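Local structure of mannan endo-1,6-alpha-mannosidase (Chaetomium thermophilum, 6RY0) at residues 86-91 against 137-142; 107-112 against 116-121; 214-219 against 275-280; 245-248 against 253-256. The protein probably acts as a transglycosidase of glycoside hydrolase family 76, working on alpha-1,6-mannosidic linkages and passing GPI-anchored glycoproteins into the fungal cell wall. All blocks are in the same frame, centred on the assembly; numbering follows the deposited sequence.

Interaction 1 of 4, residues 86-91 against 137-142; sequences YVDYWH and AMLAAE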
# COMPACT_ATOMS: atom_id res chain seq x y z
N TYR A 86 -8.93 5.48 -2.40
CA TYR A 86 -9.83 6.42 -3.01
C TYR A 86 -9.18 7.34 -4.04
O TYR A 86 -9.84 7.76 -4.99
CB TYR A 86 -10.60 7.26 -1.97
CG TYR A 86 -11.77 6.48 -1.40
CD1 TYR A 86 -11.60 5.54 -0.40
CD2 TYR A 86 -13.06 6.66 -1.89
CE1 TYR A 86 -12.65 4.80 0.09
CE2 TYR A 86 -14.13 5.92 -1.40
CZ TYR A 86 -13.91 4.99 -0.42
OH TYR A 86 -14.92 4.25 0.11
N VAL A 87 -7.90 7.64 -3.88
CA VAL A 87 -7.16 8.32 -4.95
C VAL A 87 -7.16 7.45 -6.20
O VAL A 87 -7.40 7.92 -7.32
CB VAL A 87 -5.74 8.64 -4.47
CG1 VAL A 87 -4.86 9.13 -5.61
CG2 VAL A 87 -5.77 9.69 -3.34
N ASP A 88 -6.92 6.15 -6.02
CA ASP A 88 -7.00 5.20 -7.14
C ASP A 88 -8.43 5.09 -7.68
O ASP A 88 -8.62 5.05 -8.90
CB ASP A 88 -6.45 3.82 -6.77
CG ASP A 88 -5.05 3.57 -7.26
OD1 ASP A 88 -4.58 4.25 -8.20
OD2 ASP A 88 -4.43 2.62 -6.70
N TYR A 89 -9.41 5.02 -6.80
CA TYR A 89 -10.82 4.93 -7.23
C TYR A 89 -11.17 6.04 -8.20
O TYR A 89 -11.74 5.79 -9.27
CB TYR A 89 -11.74 4.93 -6.02
CG TYR A 89 -13.20 5.08 -6.38
CD1 TYR A 89 -13.92 4.03 -6.90
CD2 TYR A 89 -13.86 6.30 -6.23
CE1 TYR A 89 -15.26 4.18 -7.29
CE2 TYR A 89 -15.17 6.47 -6.62
CZ TYR A 89 -15.86 5.41 -7.17
OH TYR A 89 -17.15 5.51 -7.62
N TRP A 90 -10.85 7.29 -7.85
CA TRP A 90 -11.15 8.40 -8.74
C TRP A 90 -10.37 8.27 -10.05
O TRP A 90 -10.92 8.53 -11.12
CB TRP A 90 -10.85 9.72 -8.02
CG TRP A 90 -10.76 10.87 -8.97
CD1 TRP A 90 -11.77 11.55 -9.60
CD2 TRP A 90 -9.54 11.45 -9.44
NE1 TRP A 90 -11.24 12.53 -10.41
CE2 TRP A 90 -9.87 12.48 -10.33
CE3 TRP A 90 -8.19 11.17 -9.20
CZ2 TRP A 90 -8.88 13.25 -10.99
CZ3 TRP A 90 -7.23 11.91 -9.84
CH2 TRP A 90 -7.57 12.95 -10.70
N HIS A 91 -9.10 7.92 -9.97
CA HIS A 91 -8.27 7.74 -11.16
C HIS A 91 -8.85 6.71 -12.12
O HIS A 91 -8.75 6.86 -13.33
CB HIS A 91 -6.87 7.36 -10.68
CG HIS A 91 -5.90 6.96 -11.73
ND1 HIS A 91 -5.40 7.82 -12.67
CD2 HIS A 91 -5.26 5.78 -11.93
CE1 HIS A 91 -4.50 7.19 -13.41
NE2 HIS A 91 -4.39 5.94 -12.98
N ALA A 137 0.47 9.69 -0.88
CA ALA A 137 0.81 10.99 -1.44
C ALA A 137 1.49 10.84 -2.82
O ALA A 137 1.19 11.59 -3.75
CB ALA A 137 1.72 11.76 -0.48
N MET A 138 2.39 9.87 -2.94
CA MET A 138 3.03 9.59 -4.22
C MET A 138 1.98 9.26 -5.28
O MET A 138 2.04 9.74 -6.41
CB MET A 138 4.02 8.44 -4.05
CG MET A 138 4.91 8.17 -5.24
SD MET A 138 6.11 9.45 -5.59
CE MET A 138 5.48 10.18 -7.10
N LEU A 139 1.00 8.43 -4.90
CA LEU A 139 -0.08 8.03 -5.80
C LEU A 139 -0.90 9.25 -6.21
O LEU A 139 -1.30 9.37 -7.37
CB LEU A 139 -0.98 7.00 -5.08
CG LEU A 139 -2.04 6.39 -5.97
CD1 LEU A 139 -1.44 5.55 -7.11
CD2 LEU A 139 -2.97 5.53 -5.12
N ALA A 140 -1.16 10.16 -5.28
CA ALA A 140 -1.88 11.38 -5.62
C ALA A 140 -1.13 12.19 -6.68
O ALA A 140 -1.72 12.69 -7.62
CB ALA A 140 -2.15 12.18 -4.35
N ALA A 141 0.20 12.29 -6.55
CA ALA A 141 0.99 12.98 -7.58
C ALA A 141 0.92 12.23 -8.92
O ALA A 141 0.71 12.82 -9.98
CB ALA A 141 2.44 13.17 -7.13
N GLU A 142 1.10 10.91 -8.88
CA GLU A 142 1.05 10.10 -10.10
C GLU A 142 -0.28 10.15 -10.81
O GLU A 142 -0.35 10.05 -12.04
CB GLU A 142 1.35 8.63 -9.74
CG GLU A 142 2.79 8.37 -9.34
CD GLU A 142 3.00 7.07 -8.59
OE1 GLU A 142 2.00 6.44 -8.17
OE2 GLU A 142 4.19 6.69 -8.37
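Val87 and Asp88 of one helix meet Leu139 and Ala140 of another, a worked example of how two nearly parallel helices share a buried seam. The axes of the segments 86-91 and 137-142 come within 9.6 Å, and their directions differ by 16°.

The apolar part centres on one methyl. Val87 holds CG1 anti to its own backbone N (chi1 171°), which sends that branch across the gap. There CG1 rests on the main chain of Ala140, 3.7 Å from Ala140 CA; with only a methyl for a side chain, Ala140 presents its CA to the valine. The flank of the same branch touches the branch point of Leu139, with Val87 CG1 3.9 Å from Leu139 CG. Ala140 CB stands slightly farther off.

The mixed part pairs a carboxylate with a forked hydrocarbon. In the Asp88 conformer described here, the side chain crosses that of Leu139 at about a right angle, so that the two methyls of Leu139 straddle the carboxylate: Leu139 CD1 lies 3.6 Å from Asp88 OD1, while Leu139 CD2 lies 3.6 Å from both Asp88 CG and Asp88 OD2. This is packing without a hydrogen bond; the polar needs of the buried carboxylate are met by a salt bridge from OD2 to Arg329 and a bond from OD1 to Asn143.

In this family's alpha/alpha toroid, the parallel course fits two helices of one layer. Helix 99-108 adds Ile102 and Met106 against Val87, helix 33-48 receives Tyr86 and Tyr89, and helix 196-213 meets Leu139 through Arg208.

Interaction 2 of 4, residues 107-112 against 116-121; sequences LHQVGP and YQPPNH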
# COMPACT_ATOMS: atom_id res chain seq x y z
N LEU A 107 -4.49 15.59 4.27
CA LEU A 107 -3.82 16.78 4.79
C LEU A 107 -3.83 16.81 6.30
O LEU A 107 -2.93 17.39 6.91
CB LEU A 107 -4.48 18.02 4.24
CG LEU A 107 -4.22 18.29 2.76
CD1 LEU A 107 -5.01 19.48 2.28
CD2 LEU A 107 -2.74 18.49 2.48
N HIS A 108 -4.84 16.23 6.94
CA HIS A 108 -4.93 16.33 8.39
C HIS A 108 -3.82 15.58 9.09
O HIS A 108 -3.45 15.94 10.20
CB HIS A 108 -6.29 15.81 8.87
CG HIS A 108 -6.60 16.18 10.27
ND1 HIS A 108 -7.13 17.40 10.61
CD2 HIS A 108 -6.44 15.50 11.44
CE1 HIS A 108 -7.30 17.45 11.92
NE2 HIS A 108 -6.89 16.31 12.44
N GLN A 109 -3.29 14.54 8.45
CA GLN A 109 -2.38 13.59 9.10
C GLN A 109 -0.89 13.86 8.82
O GLN A 109 -0.06 13.05 9.22
CB GLN A 109 -2.76 12.17 8.71
CG GLN A 109 -4.15 11.77 9.25
CD GLN A 109 -4.22 11.80 10.75
OE1 GLN A 109 -3.21 11.64 11.44
NE2 GLN A 109 -5.41 11.98 11.29
N VAL A 110 -0.56 15.00 8.18
CA VAL A 110 0.80 15.22 7.71
C VAL A 110 1.80 15.54 8.82
O VAL A 110 3.00 15.40 8.62
CB VAL A 110 0.87 16.34 6.67
CG1 VAL A 110 0.03 15.98 5.44
CG2 VAL A 110 0.47 17.71 7.25
N GLY A 111 1.34 15.96 9.99
CA GLY A 111 2.23 16.34 11.07
C GLY A 111 2.75 17.76 10.91
O GLY A 111 2.69 18.34 9.83
N PRO A 112 3.32 18.31 11.97
CA PRO A 112 3.82 19.69 11.94
C PRO A 112 4.93 19.89 10.91
O PRO A 112 5.14 21.01 10.46
CB PRO A 112 4.27 19.91 13.41
CG PRO A 112 4.55 18.55 13.93
CD PRO A 112 3.46 17.72 13.32
N TYR A 116 4.37 13.15 7.54
CA TYR A 116 3.60 12.02 8.05
C TYR A 116 4.22 11.41 9.30
O TYR A 116 4.15 10.21 9.53
CB TYR A 116 3.29 10.99 6.94
CG TYR A 116 2.22 11.48 6.02
CD1 TYR A 116 0.93 11.67 6.48
CD2 TYR A 116 2.45 11.77 4.69
CE1 TYR A 116 -0.07 12.15 5.68
CE2 TYR A 116 1.44 12.25 3.85
CZ TYR A 116 0.19 12.46 4.36
OH TYR A 116 -0.78 12.94 3.52
N GLN A 117 4.73 12.29 10.19
CA GLN A 117 5.14 11.88 11.53
C GLN A 117 4.45 12.71 12.60
O GLN A 117 5.09 13.32 13.45
CB GLN A 117 6.66 11.96 11.69
CG GLN A 117 7.38 11.15 10.62
CD GLN A 117 8.83 10.97 10.91
OE1 GLN A 117 9.23 9.93 11.45
NE2 GLN A 117 9.65 11.97 10.59
N PRO A 118 3.11 12.73 12.59
CA PRO A 118 2.42 13.45 13.64
C PRO A 118 2.75 12.77 15.01
O PRO A 118 2.63 11.59 15.19
CB PRO A 118 0.95 13.29 13.25
CG PRO A 118 0.87 12.04 12.49
CD PRO A 118 2.18 12.02 11.70
N PRO A 119 3.26 13.54 15.99
CA PRO A 119 3.81 12.87 17.20
C PRO A 119 2.74 12.30 18.11
O PRO A 119 3.02 11.42 18.94
CB PRO A 119 4.60 14.00 17.90
CG PRO A 119 4.00 15.27 17.41
CD PRO A 119 3.61 14.97 15.96
N ASN A 120 1.51 12.81 17.98
CA ASN A 120 0.45 12.17 18.75
C ASN A 120 0.36 10.71 18.42
O ASN A 120 -0.06 9.93 19.25
CB ASN A 120 -0.88 12.86 18.57
CG ASN A 120 -0.95 14.16 19.35
OD1 ASN A 120 0.02 14.56 20.02
ND2 ASN A 120 -2.06 14.84 19.25
N HIS A 121 0.83 10.34 17.23
CA HIS A 121 0.83 8.94 16.78
C HIS A 121 2.13 8.19 16.91
O HIS A 121 2.34 7.19 16.22
CB HIS A 121 0.35 8.87 15.32
CG HIS A 121 -1.09 9.21 15.15
ND1 HIS A 121 -2.12 8.40 15.61
CD2 HIS A 121 -1.68 10.28 14.58
CE1 HIS A 121 -3.27 8.98 15.34
NE2 HIS A 121 -3.03 10.12 14.71
O HOH W 1 -5.27 11.54 14.29
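Val110 and Tyr116 close a short loop in which the chain reverses after helix 99-108, one of the connections between helices of the alpha/alpha toroid. The backbone N of Tyr116 donates to Val110 O at 2.8 Å, a bent bond whose donor stands 37° above the carbonyl plane. The tyrosine ring turns back under the same valine: Val110 CA lies 4.1 Å from the ring centroid in an off-centre CH-pi contact, and Val110 CG1 packs against Tyr116 CZ.

The carbonyl of Gln109 is wedged in beside them, its O 3.2 Å from Tyr116 CD1 and close to Pro118 CD. Next along, Gly111 CA comes within 3.9 Å of Pro118 CA, the two arms of the loop being in van der Waals contact there. At its positive phi (82°) a CB would jam against the preceding carbonyl O and crowd Pro118 N, so glycine suits both the turn and the approach. The rings of Pro112 and Pro119 meet at their CD atoms.

A second shell fixes these groups. Tyr116 stacks on Trp133 and binds Met106 O through its hydroxyl; Gln109 OE1 accepts from Trp76 NE1, and Trp76 also stacks on His121. The His121 side chain lies about 8 Å from that of Asp129, which binds calcium in another structure of this protein. Gln109 NE2 donates to Pro60 O and also, at 3.0 Å, to a water, which sits in the plane of the His121 ring, 2.7 Å from His121 NE2.

Interaction 3 of 4, residues 214-219 against 275-280; sequences KNNTYA and WNYTED
Lys214 leaves helical geometry with a positive phi, and the turn it makes with Asn215 comes up against Tyr277, the CA atoms of Lys214 and Tyr277 being 8.2 Å apart. Almost everything on the other side rests on that single tyrosine. A chi1 of -177° swings the ring out from the last turn of helix 261-278 and drives its hydroxyl into the helix-to-helix corner.

Around the ring the contacts are spread out. Ala219 CB packs 3.8 Å from Tyr277 CE2, Lys214 CA lies 3.9 Å from Tyr277 CE1, and the hydroxyl reaches the main chain, with Tyr277 OH 3.3 Å from Lys214 C. Asn216 was modelled in two conformers; in the one described here its OD1 lies at the ring edge, the amide plane turned 75° from the ring, and would accept from Tyr277 OH in a very short hydrogen bond whose geometry is doubtful.

In this mainly helical alpha/alpha toroid, both segments are junctions where one helix ends and the next begins after a residue of positive phi and an N-cap. Asn215 is the N-cap of helix 216-231, its OD1 accepting from Thr217 N at 3.0 Å. Likewise, Glu279 has positive phi and Asp280 N-caps helix 281-298, bonding to Lys282 N. An ST turn lies at this second junction: Thr278 OG1 accepts from Asp280 N at 3.0 Å, along a fairly straight N-H (159°), and itself bonds to Met274 O.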
# COMPACT_ATOMS: atom_id res chain seq x y z
N LYS A 214 12.73 12.11 -12.22
CA LYS A 214 13.90 11.83 -13.04
C LYS A 214 15.19 12.12 -12.27
O LYS A 214 16.22 12.42 -12.86
CB LYS A 214 13.84 12.56 -14.38
CG LYS A 214 12.55 12.17 -15.16
CD LYS A 214 12.31 13.04 -16.37
CE LYS A 214 11.03 12.69 -17.09
NZ LYS A 214 11.01 11.31 -17.62
N ASN A 215 15.15 12.05 -10.96
CA ASN A 215 16.34 12.23 -10.15
C ASN A 215 16.93 10.88 -9.76
O ASN A 215 16.28 10.05 -9.12
CB ASN A 215 15.99 13.05 -8.91
CG ASN A 215 17.18 13.36 -8.06
OD1 ASN A 215 17.68 12.49 -7.35
ND2 ASN A 215 17.60 14.59 -8.06
N ASN A 216 18.17 10.65 -10.14
CA ASN A 216 18.77 9.34 -9.97
C ASN A 216 19.14 8.98 -8.55
O ASN A 216 19.33 7.81 -8.27
CB ASN A 216 20.03 9.21 -10.82
CG ASN A 216 19.74 9.10 -12.28
OD1 ASN A 216 18.64 8.74 -12.71
ND2 ASN A 216 20.74 9.40 -13.09
N THR A 217 19.23 9.95 -7.64
CA THR A 217 19.58 9.61 -6.27
C THR A 217 18.48 8.76 -5.63
O THR A 217 18.78 7.86 -4.85
CB THR A 217 19.92 10.86 -5.47
OG1 THR A 217 21.08 11.43 -6.06
CG2 THR A 217 20.16 10.54 -4.00
N TYR A 218 17.23 9.03 -5.99
CA TYR A 218 16.15 8.17 -5.52
C TYR A 218 16.39 6.72 -5.98
O TYR A 218 16.19 5.76 -5.22
CB TYR A 218 14.80 8.63 -6.05
CG TYR A 218 14.33 9.96 -5.57
CD1 TYR A 218 14.06 10.20 -4.22
CD2 TYR A 218 14.05 10.98 -6.47
CE1 TYR A 218 13.56 11.43 -3.81
CE2 TYR A 218 13.57 12.22 -6.05
CZ TYR A 218 13.32 12.43 -4.73
OH TYR A 218 12.85 13.68 -4.38
N ALA A 219 16.74 6.55 -7.24
CA ALA A 219 16.94 5.23 -7.83
C ALA A 219 18.11 4.51 -7.22
O ALA A 219 18.07 3.31 -7.03
CB ALA A 219 17.14 5.37 -9.32
N TRP A 275 12.34 -0.97 -13.50
CA TRP A 275 12.46 -1.43 -14.88
C TRP A 275 12.08 -0.32 -15.85
O TRP A 275 12.78 -0.07 -16.83
CB TRP A 275 11.59 -2.67 -15.09
CG TRP A 275 11.30 -3.01 -16.50
CD1 TRP A 275 10.06 -3.13 -17.04
CD2 TRP A 275 12.23 -3.31 -17.57
NE1 TRP A 275 10.15 -3.49 -18.37
CE2 TRP A 275 11.46 -3.62 -18.71
CE3 TRP A 275 13.63 -3.35 -17.67
CZ2 TRP A 275 12.04 -3.92 -19.93
CZ3 TRP A 275 14.20 -3.67 -18.89
CH2 TRP A 275 13.40 -3.96 -19.99
N ASN A 276 10.96 0.34 -15.59
CA ASN A 276 10.48 1.39 -16.48
C ASN A 276 11.48 2.54 -16.52
O ASN A 276 11.78 3.07 -17.58
CB ASN A 276 9.10 1.84 -16.00
CG ASN A 276 8.49 2.87 -16.90
OD1 ASN A 276 8.86 4.04 -16.86
ND2 ASN A 276 7.52 2.46 -17.70
N TYR A 277 12.02 2.91 -15.37
CA TYR A 277 12.94 4.04 -15.27
C TYR A 277 14.31 3.73 -15.88
O TYR A 277 14.84 4.52 -16.65
CB TYR A 277 13.09 4.42 -13.80
CG TYR A 277 13.96 5.63 -13.58
CD1 TYR A 277 13.56 6.88 -14.02
CD2 TYR A 277 15.18 5.53 -12.94
CE1 TYR A 277 14.32 7.99 -13.80
CE2 TYR A 277 15.97 6.68 -12.71
CZ TYR A 277 15.50 7.89 -13.15
OH TYR A 277 16.18 9.09 -12.95
N THR A 278 14.87 2.58 -15.52
CA THR A 278 16.24 2.26 -15.91
C THR A 278 16.38 1.55 -17.24
O THR A 278 17.44 1.63 -17.87
CB THR A 278 16.94 1.36 -14.85
OG1 THR A 278 16.37 0.06 -14.85
CG2 THR A 278 16.93 1.98 -13.46
N GLU A 279 15.37 0.79 -17.63
CA GLU A 279 15.45 -0.12 -18.78
C GLU A 279 16.61 -1.10 -18.64
O GLU A 279 17.09 -1.63 -19.63
CB GLU A 279 15.49 0.65 -20.12
CG GLU A 279 14.24 1.44 -20.28
CD GLU A 279 14.23 2.21 -21.59
OE1 GLU A 279 15.18 2.11 -22.38
OE2 GLU A 279 13.26 2.93 -21.84
N ASP A 280 17.02 -1.39 -17.42
CA ASP A 280 18.09 -2.35 -17.16
C ASP A 280 17.45 -3.73 -17.09
O ASP A 280 16.53 -3.98 -16.31
CB ASP A 280 18.77 -1.96 -15.84
CG ASP A 280 20.00 -2.78 -15.50
OD1 ASP A 280 20.10 -3.95 -15.91
OD2 ASP A 280 20.88 -2.24 -14.76

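Interaction 4 of 4, residues 245-248 against 253-256; sequences GGHV and TDIN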
# COMPACT_ATOMS: atom_id res chain seq x y z
N GLY A 245 10.81 -10.99 7.74
CA GLY A 245 11.83 -10.21 8.43
C GLY A 245 12.72 -11.07 9.31
O GLY A 245 12.62 -12.29 9.26
N GLY A 246 13.58 -10.39 10.08
CA GLY A 246 14.49 -11.04 10.99
C GLY A 246 14.93 -10.02 12.03
O GLY A 246 14.68 -8.82 11.87
N HIS A 247 15.57 -10.47 13.11
CA HIS A 247 15.93 -9.59 14.21
C HIS A 247 17.42 -9.29 14.26
O HIS A 247 18.28 -10.16 14.02
CB HIS A 247 15.52 -10.22 15.54
CG HIS A 247 14.05 -10.35 15.71
ND1 HIS A 247 13.37 -11.49 15.33
CD2 HIS A 247 13.12 -9.50 16.20
CE1 HIS A 247 12.08 -11.33 15.59
NE2 HIS A 247 11.90 -10.13 16.11
N VAL A 248 17.73 -8.06 14.68
CA VAL A 248 19.13 -7.64 14.73
C VAL A 248 19.98 -8.47 15.68
O VAL A 248 21.16 -8.69 15.41
CB VAL A 248 19.25 -6.14 15.06
CG1 VAL A 248 18.55 -5.33 14.00
CG2 VAL A 248 18.78 -5.82 16.43
N THR A 253 19.28 -13.37 10.79
CA THR A 253 19.26 -14.74 10.28
C THR A 253 18.07 -15.58 10.71
O THR A 253 17.81 -16.64 10.14
CB THR A 253 20.53 -15.54 10.65
OG1 THR A 253 20.61 -15.73 12.07
CG2 THR A 253 21.73 -14.86 10.17
N ASP A 254 17.34 -15.12 11.72
CA ASP A 254 16.17 -15.83 12.22
C ASP A 254 14.98 -15.45 11.38
O ASP A 254 14.04 -14.84 11.86
CB ASP A 254 15.94 -15.48 13.70
CG ASP A 254 15.68 -14.00 13.93
OD1 ASP A 254 16.29 -13.14 13.26
OD2 ASP A 254 14.88 -13.69 14.85
N ILE A 255 15.02 -15.79 10.10
CA ILE A 255 14.01 -15.28 9.18
C ILE A 255 12.64 -15.85 9.55
O ILE A 255 12.45 -17.05 9.67
CB ILE A 255 14.36 -15.59 7.72
CG1 ILE A 255 15.63 -14.85 7.32
CG2 ILE A 255 13.23 -15.17 6.80
CD1 ILE A 255 16.12 -15.21 5.92
N ASN A 256 11.69 -14.94 9.69
CA ASN A 256 10.28 -15.28 9.79
C ASN A 256 9.80 -15.51 8.37
O ASN A 256 9.69 -14.57 7.59
CB ASN A 256 9.55 -14.15 10.49
CG ASN A 256 8.08 -14.32 10.50
OD1 ASN A 256 7.55 -15.28 9.97
ND2 ASN A 256 7.39 -13.34 11.09
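Asp254 reaches across to His247 and shows how one carboxylate can grip a residue by both its main chain and its side chain. From Asp254 CB the chain turns into the narrow place between backbone N and carbonyl carbon (chi1 60°), bringing the end of the side chain over the strand. Asp254 CG follows, 3.6 Å from His247 N. Asp254 OD1 takes that backbone N-H on its syn lone pair, His247 N to Asp254 OD1 being 2.8 Å and the bond practically straight at 178°; Asp254 OD1 also lies 3.6 Å from Gly246 CA. Asp254 OD2, again met on the syn side, accepts from His247 ND1 at 2.7 Å. The oxygen lies close to the imidazole plane, although ring and carboxylate planes are 45° apart. This bond, with the Tyr193 ring beside it, restrains the rotation of the imidazole, and the negative group would tend to favour a protonated ring.

Asp254 is the centre of an inverse gamma turn in the loop that doubles back along strand 245-247, itself half of a two-stranded antiparallel sheet with strand 193-195. Beyond the turn, Asn256 N donates to Gly245 O at 2.8 Å, and the same oxygen receives a CA-H...O contact from Ile255 CA at 3.3 Å. On the sheet side Tyr193 serves both segments: its ring meets that of His247, and its OH bonds to Asn256 ND2, while Asn256 OD1 accepts from Ala258 N.

How the interactions relate
Only interaction 1 is wholly buried: helix flank on helix flank, without a hydrogen bond across it. Interaction 2 is partly buried and lies in the connection leading to helix 127-142, which carries the second segment of interaction 1, yet the two do not touch; a tyrosine ring on a valine, prolines, a water and one backbone bond hold it. Interaction 3 lies on the surface, where helix ends are joined through a single tyrosine. Interaction 4, within the sequence that interaction 3 spans but about 30 Å away between centres, replaces packing with directed hydrogen bonds beside a small sheet. It and interaction 1 lie on opposite sides of the chain's centre.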